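Local coordinates for protein PTS system, IIA component (Streptococcus pneumoniae serotype 4, PDB 5T3U) that probably relays phosphoryl groups as the mannose-family IIA component of a sugar phosphotransferase system associated with fucose utilization, at residues 50-62 with 80-92. Residues are numbered along the deposited sequence; the frame is centred on the assembly and turned at random.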
# COMPACT_ATOMS: atom_id res chain seq x y z
N ILE A 50 12.63 -0.46 18.55
CA ILE A 50 11.67 0.63 18.64
C ILE A 50 12.18 1.84 19.45
O ILE A 50 11.52 2.88 19.47
CB ILE A 50 10.28 0.18 19.21
CG1 ILE A 50 10.43 -0.48 20.58
CG2 ILE A 50 9.57 -0.77 18.21
CD1 ILE A 50 9.14 -0.83 21.24
N VAL A 51 13.35 1.69 20.09
CA VAL A 51 13.89 2.77 20.93
C VAL A 51 14.52 3.80 20.03
O VAL A 51 14.19 4.99 20.13
CB VAL A 51 14.85 2.24 22.06
CG1 VAL A 51 15.65 3.39 22.71
CG2 VAL A 51 14.07 1.44 23.09
N GLU A 52 15.39 3.36 19.11
CA GLU A 52 15.96 4.27 18.10
C GLU A 52 14.88 4.79 17.13
O GLU A 52 14.84 5.98 16.81
CB GLU A 52 17.13 3.63 17.35
CG GLU A 52 16.75 2.53 16.33
CD GLU A 52 17.88 1.54 15.99
OE1 GLU A 52 17.71 0.30 16.17
OE2 GLU A 52 18.96 2.00 15.55
N PHE A 53 14.00 3.90 16.67
CA PHE A 53 12.96 4.25 15.70
C PHE A 53 12.03 5.38 16.21
O PHE A 53 11.70 6.34 15.51
CB PHE A 53 12.17 2.98 15.35
CG PHE A 53 10.89 3.24 14.58
CD1 PHE A 53 9.67 3.26 15.23
CD2 PHE A 53 10.93 3.51 13.21
CE1 PHE A 53 8.49 3.52 14.53
CE2 PHE A 53 9.75 3.75 12.48
CZ PHE A 53 8.53 3.76 13.14
N GLU A 54 11.58 5.21 17.45
CA GLU A 54 10.72 6.13 18.18
C GLU A 54 11.14 7.61 18.06
O GLU A 54 10.32 8.49 17.80
CB GLU A 54 10.79 5.67 19.63
CG GLU A 54 9.95 6.33 20.58
CD GLU A 54 10.57 7.60 21.10
OE1 GLU A 54 11.68 7.61 21.71
OE2 GLU A 54 9.87 8.59 20.88
N HIS A 55 12.41 7.91 18.27
CA HIS A 55 12.76 9.32 18.24
C HIS A 55 13.00 9.87 16.84
O HIS A 55 12.76 11.04 16.59
CB HIS A 55 13.83 9.72 19.27
CG HIS A 55 15.06 8.88 19.23
ND1 HIS A 55 15.93 8.89 18.16
CD2 HIS A 55 15.61 8.06 20.16
CE1 HIS A 55 16.93 8.06 18.41
NE2 HIS A 55 16.76 7.55 19.61
N TYR A 56 13.41 9.00 15.92
CA TYR A 56 13.45 9.33 14.50
C TYR A 56 12.08 9.74 14.03
O TYR A 56 11.93 10.75 13.34
CB TYR A 56 13.85 8.13 13.64
CG TYR A 56 15.28 7.71 13.70
CD1 TYR A 56 16.31 8.63 13.93
CD2 TYR A 56 15.61 6.36 13.48
CE1 TYR A 56 17.67 8.20 13.96
CE2 TYR A 56 16.93 5.93 13.51
CZ TYR A 56 17.95 6.84 13.74
OH TYR A 56 19.24 6.36 13.75
N PHE A 57 11.09 8.91 14.40
CA PHE A 57 9.68 9.17 14.13
C PHE A 57 9.20 10.52 14.68
O PHE A 57 8.61 11.32 13.95
CB PHE A 57 8.78 8.03 14.66
CG PHE A 57 7.34 8.20 14.27
CD1 PHE A 57 6.85 7.58 13.13
CD2 PHE A 57 6.50 9.02 14.99
CE1 PHE A 57 5.51 7.78 12.73
CE2 PHE A 57 5.18 9.23 14.61
CZ PHE A 57 4.70 8.60 13.46
N LYS A 58 9.44 10.74 15.97
CA LYS A 58 9.07 11.98 16.63
C LYS A 58 9.68 13.16 15.89
O LYS A 58 8.99 14.12 15.59
CB LYS A 58 9.48 11.97 18.11
CG LYS A 58 9.19 13.28 18.88
CD LYS A 58 9.82 13.23 20.30
CE LYS A 58 9.34 14.40 21.20
NZ LYS A 58 9.61 15.74 20.55
N ASN A 59 10.97 13.07 15.60
CA ASN A 59 11.69 14.11 14.86
C ASN A 59 11.14 14.41 13.47
O ASN A 59 11.07 15.57 13.08
CB ASN A 59 13.19 13.75 14.77
CG ASN A 59 13.95 14.02 16.07
OD1 ASN A 59 13.44 14.67 16.99
ND2 ASN A 59 15.19 13.52 16.15
N GLN A 60 10.75 13.37 12.72
CA GLN A 60 10.11 13.58 11.40
C GLN A 60 8.81 14.37 11.51
O GLN A 60 8.56 15.28 10.69
CB GLN A 60 9.83 12.25 10.66
CG GLN A 60 11.04 11.39 10.38
CD GLN A 60 11.87 11.92 9.24
OE1 GLN A 60 12.53 12.96 9.37
NE2 GLN A 60 11.86 11.19 8.10
N VAL A 61 7.96 14.04 12.49
CA VAL A 61 6.68 14.76 12.62
C VAL A 61 6.92 16.22 13.07
O VAL A 61 6.34 17.15 12.49
CB VAL A 61 5.67 14.07 13.56
CG1 VAL A 61 4.43 14.95 13.75
CG2 VAL A 61 5.24 12.70 13.03
N ASP A 62 7.77 16.41 14.09
CA ASP A 62 8.11 17.75 14.60
C ASP A 62 8.66 18.64 13.49
O ASP A 62 8.22 19.78 13.34
CB ASP A 62 9.17 17.64 15.71
CG ASP A 62 8.62 17.04 17.00
OD1 ASP A 62 7.39 17.00 17.18
OD2 ASP A 62 9.44 16.63 17.85
N GLY A 80 0.84 -2.25 14.28
CA GLY A 80 2.26 -2.18 13.92
C GLY A 80 2.98 -1.14 14.79
O GLY A 80 2.33 -0.30 15.41
N SER A 81 4.31 -1.18 14.82
CA SER A 81 5.08 -0.28 15.68
C SER A 81 5.01 1.19 15.20
O SER A 81 4.83 2.07 16.04
CB SER A 81 6.54 -0.71 15.84
OG SER A 81 6.65 -1.98 16.48
N PRO A 82 5.10 1.45 13.87
CA PRO A 82 4.88 2.84 13.44
C PRO A 82 3.55 3.41 13.96
O PRO A 82 3.51 4.54 14.48
CB PRO A 82 4.87 2.75 11.89
CG PRO A 82 5.79 1.56 11.61
CD PRO A 82 5.43 0.58 12.71
N ASN A 83 2.48 2.64 13.84
CA ASN A 83 1.20 3.14 14.34
C ASN A 83 1.19 3.29 15.86
O ASN A 83 0.62 4.24 16.36
CB ASN A 83 0.02 2.28 13.95
CG ASN A 83 -1.28 3.05 13.96
OD1 ASN A 83 -2.11 2.88 14.85
ND2 ASN A 83 -1.44 3.93 13.00
N ASN A 84 1.78 2.32 16.59
CA ASN A 84 1.81 2.39 18.06
C ASN A 84 2.51 3.66 18.56
O ASN A 84 2.03 4.35 19.45
CB ASN A 84 2.49 1.16 18.67
CG ASN A 84 1.65 -0.11 18.56
OD1 ASN A 84 0.42 -0.08 18.44
ND2 ASN A 84 2.34 -1.25 18.62
N VAL A 85 3.67 3.92 17.96
CA VAL A 85 4.48 5.09 18.27
C VAL A 85 3.74 6.40 17.93
O VAL A 85 3.68 7.32 18.77
CB VAL A 85 5.86 4.98 17.57
CG1 VAL A 85 6.62 6.28 17.61
CG2 VAL A 85 6.71 3.88 18.22
N ALA A 86 3.16 6.48 16.73
CA ALA A 86 2.44 7.69 16.32
C ALA A 86 1.34 8.05 17.32
O ALA A 86 1.19 9.22 17.73
CB ALA A 86 1.85 7.51 14.94
N LEU A 87 0.52 7.06 17.67
CA LEU A 87 -0.61 7.28 18.54
C LEU A 87 -0.16 7.71 19.95
O LEU A 87 -0.72 8.64 20.53
CB LEU A 87 -1.51 6.04 18.61
CG LEU A 87 -2.83 6.22 19.38
CD1 LEU A 87 -3.77 7.20 18.72
CD2 LEU A 87 -3.54 4.87 19.57
N SER A 88 0.87 7.05 20.49
CA SER A 88 1.30 7.39 21.84
C SER A 88 1.95 8.77 21.87
O SER A 88 1.63 9.57 22.75
CB SER A 88 2.19 6.30 22.44
OG SER A 88 1.40 5.41 23.22
N ARG A 89 2.81 9.05 20.88
CA ARG A 89 3.56 10.29 20.88
C ARG A 89 2.68 11.51 20.59
O ARG A 89 2.88 12.57 21.21
CB ARG A 89 4.77 10.19 19.94
CG ARG A 89 5.62 11.45 19.89
CD ARG A 89 6.20 11.81 21.27
NE ARG A 89 7.34 10.96 21.61
CZ ARG A 89 8.13 11.13 22.67
NH1 ARG A 89 7.89 12.12 23.55
NH2 ARG A 89 9.15 10.32 22.87
N PHE A 90 1.69 11.37 19.71
CA PHE A 90 0.88 12.51 19.27
C PHE A 90 -0.60 12.40 19.59
O PHE A 90 -1.43 13.06 18.96
CB PHE A 90 1.14 12.80 17.78
CG PHE A 90 2.59 13.14 17.49
CD1 PHE A 90 3.11 14.39 17.86
CD2 PHE A 90 3.44 12.21 16.91
CE1 PHE A 90 4.45 14.71 17.62
CE2 PHE A 90 4.78 12.52 16.67
CZ PHE A 90 5.29 13.77 17.02
N LEU A 91 -0.93 11.58 20.60
CA LEU A 91 -2.30 11.25 20.97
C LEU A 91 -3.26 12.43 20.95
O LEU A 91 -4.32 12.35 20.32
CB LEU A 91 -2.35 10.58 22.35
CG LEU A 91 -3.75 10.14 22.83
CD1 LEU A 91 -4.37 9.09 21.89
CD2 LEU A 91 -3.69 9.65 24.27
N ASN A 92 -2.91 13.51 21.65
CA ASN A 92 -3.80 14.64 21.81
C ASN A 92 -3.36 15.87 21.01
O ASN A 92 -3.95 16.95 21.19
CB ASN A 92 -3.99 15.00 23.30
CG ASN A 92 -4.71 13.91 24.10
OD1 ASN A 92 -4.29 13.57 25.22
ND2 ASN A 92 -5.76 13.36 23.55
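Phe-57 and Phe-90 are reciprocal knobs, each seated in a hole of the opposite helix, in the alpha/beta fold of the mannose-type IIA domain, whose parallel sheet has the strand order 2-1-3-4. The contact packs helix 50-65 and helix 81-90 against each other over one side of that sheet, the axes of 50-62 and 81-90 lying 10.1 Å apart at closest approach and crossing at -58°.

The interlock is mainly apolar. Phe-57 enters a hole made by Pro-82, Val-85, Ala-86 and Phe-90; its CZ comes to 3.4 Å from Ala-86 CB, while CD2 lies beside Val-85 CG1. Extending CG opposite the main-chain nitrogen sends this ring across the interface, and it also touches Leu-12 and Leu-42 of the sheet. In return, Phe-90 fits among Phe-57, Lys-58, Val-61 and Asp-62. A CH-pi contact places Val-61 CG1 3.8 Å from the centroid of the Phe-90 ring, 21° off the normal, and Arg-89 CG lies over the opposite face. Phe-57 CE2 and Phe-90 CE2 meet at 3.9 Å, each at the edge of the other ring, so the rings do not stack face to face. Nearer the start of both helices, Phe-53 CZ abuts Pro-82 CG at 3.8 Å, and Ile-50 CG2 reaches Ser-81 OG.

Charged groups close the outer margin. Arg-89 NH2 donates to Glu-54 OE2 at 2.7 Å with an N-H...O angle of 165°; the acceptor lies near the guanidinium plane, but the donor stands above the carboxylate plane. Lys-58 lays its aliphatic chain over one guanidinium face, with CD centred above it. A bend at the last torsion of Lys-58 takes the ammonium onward to Asp-62, where NZ meets the syn lone pair of OD2 at 2.8 Å.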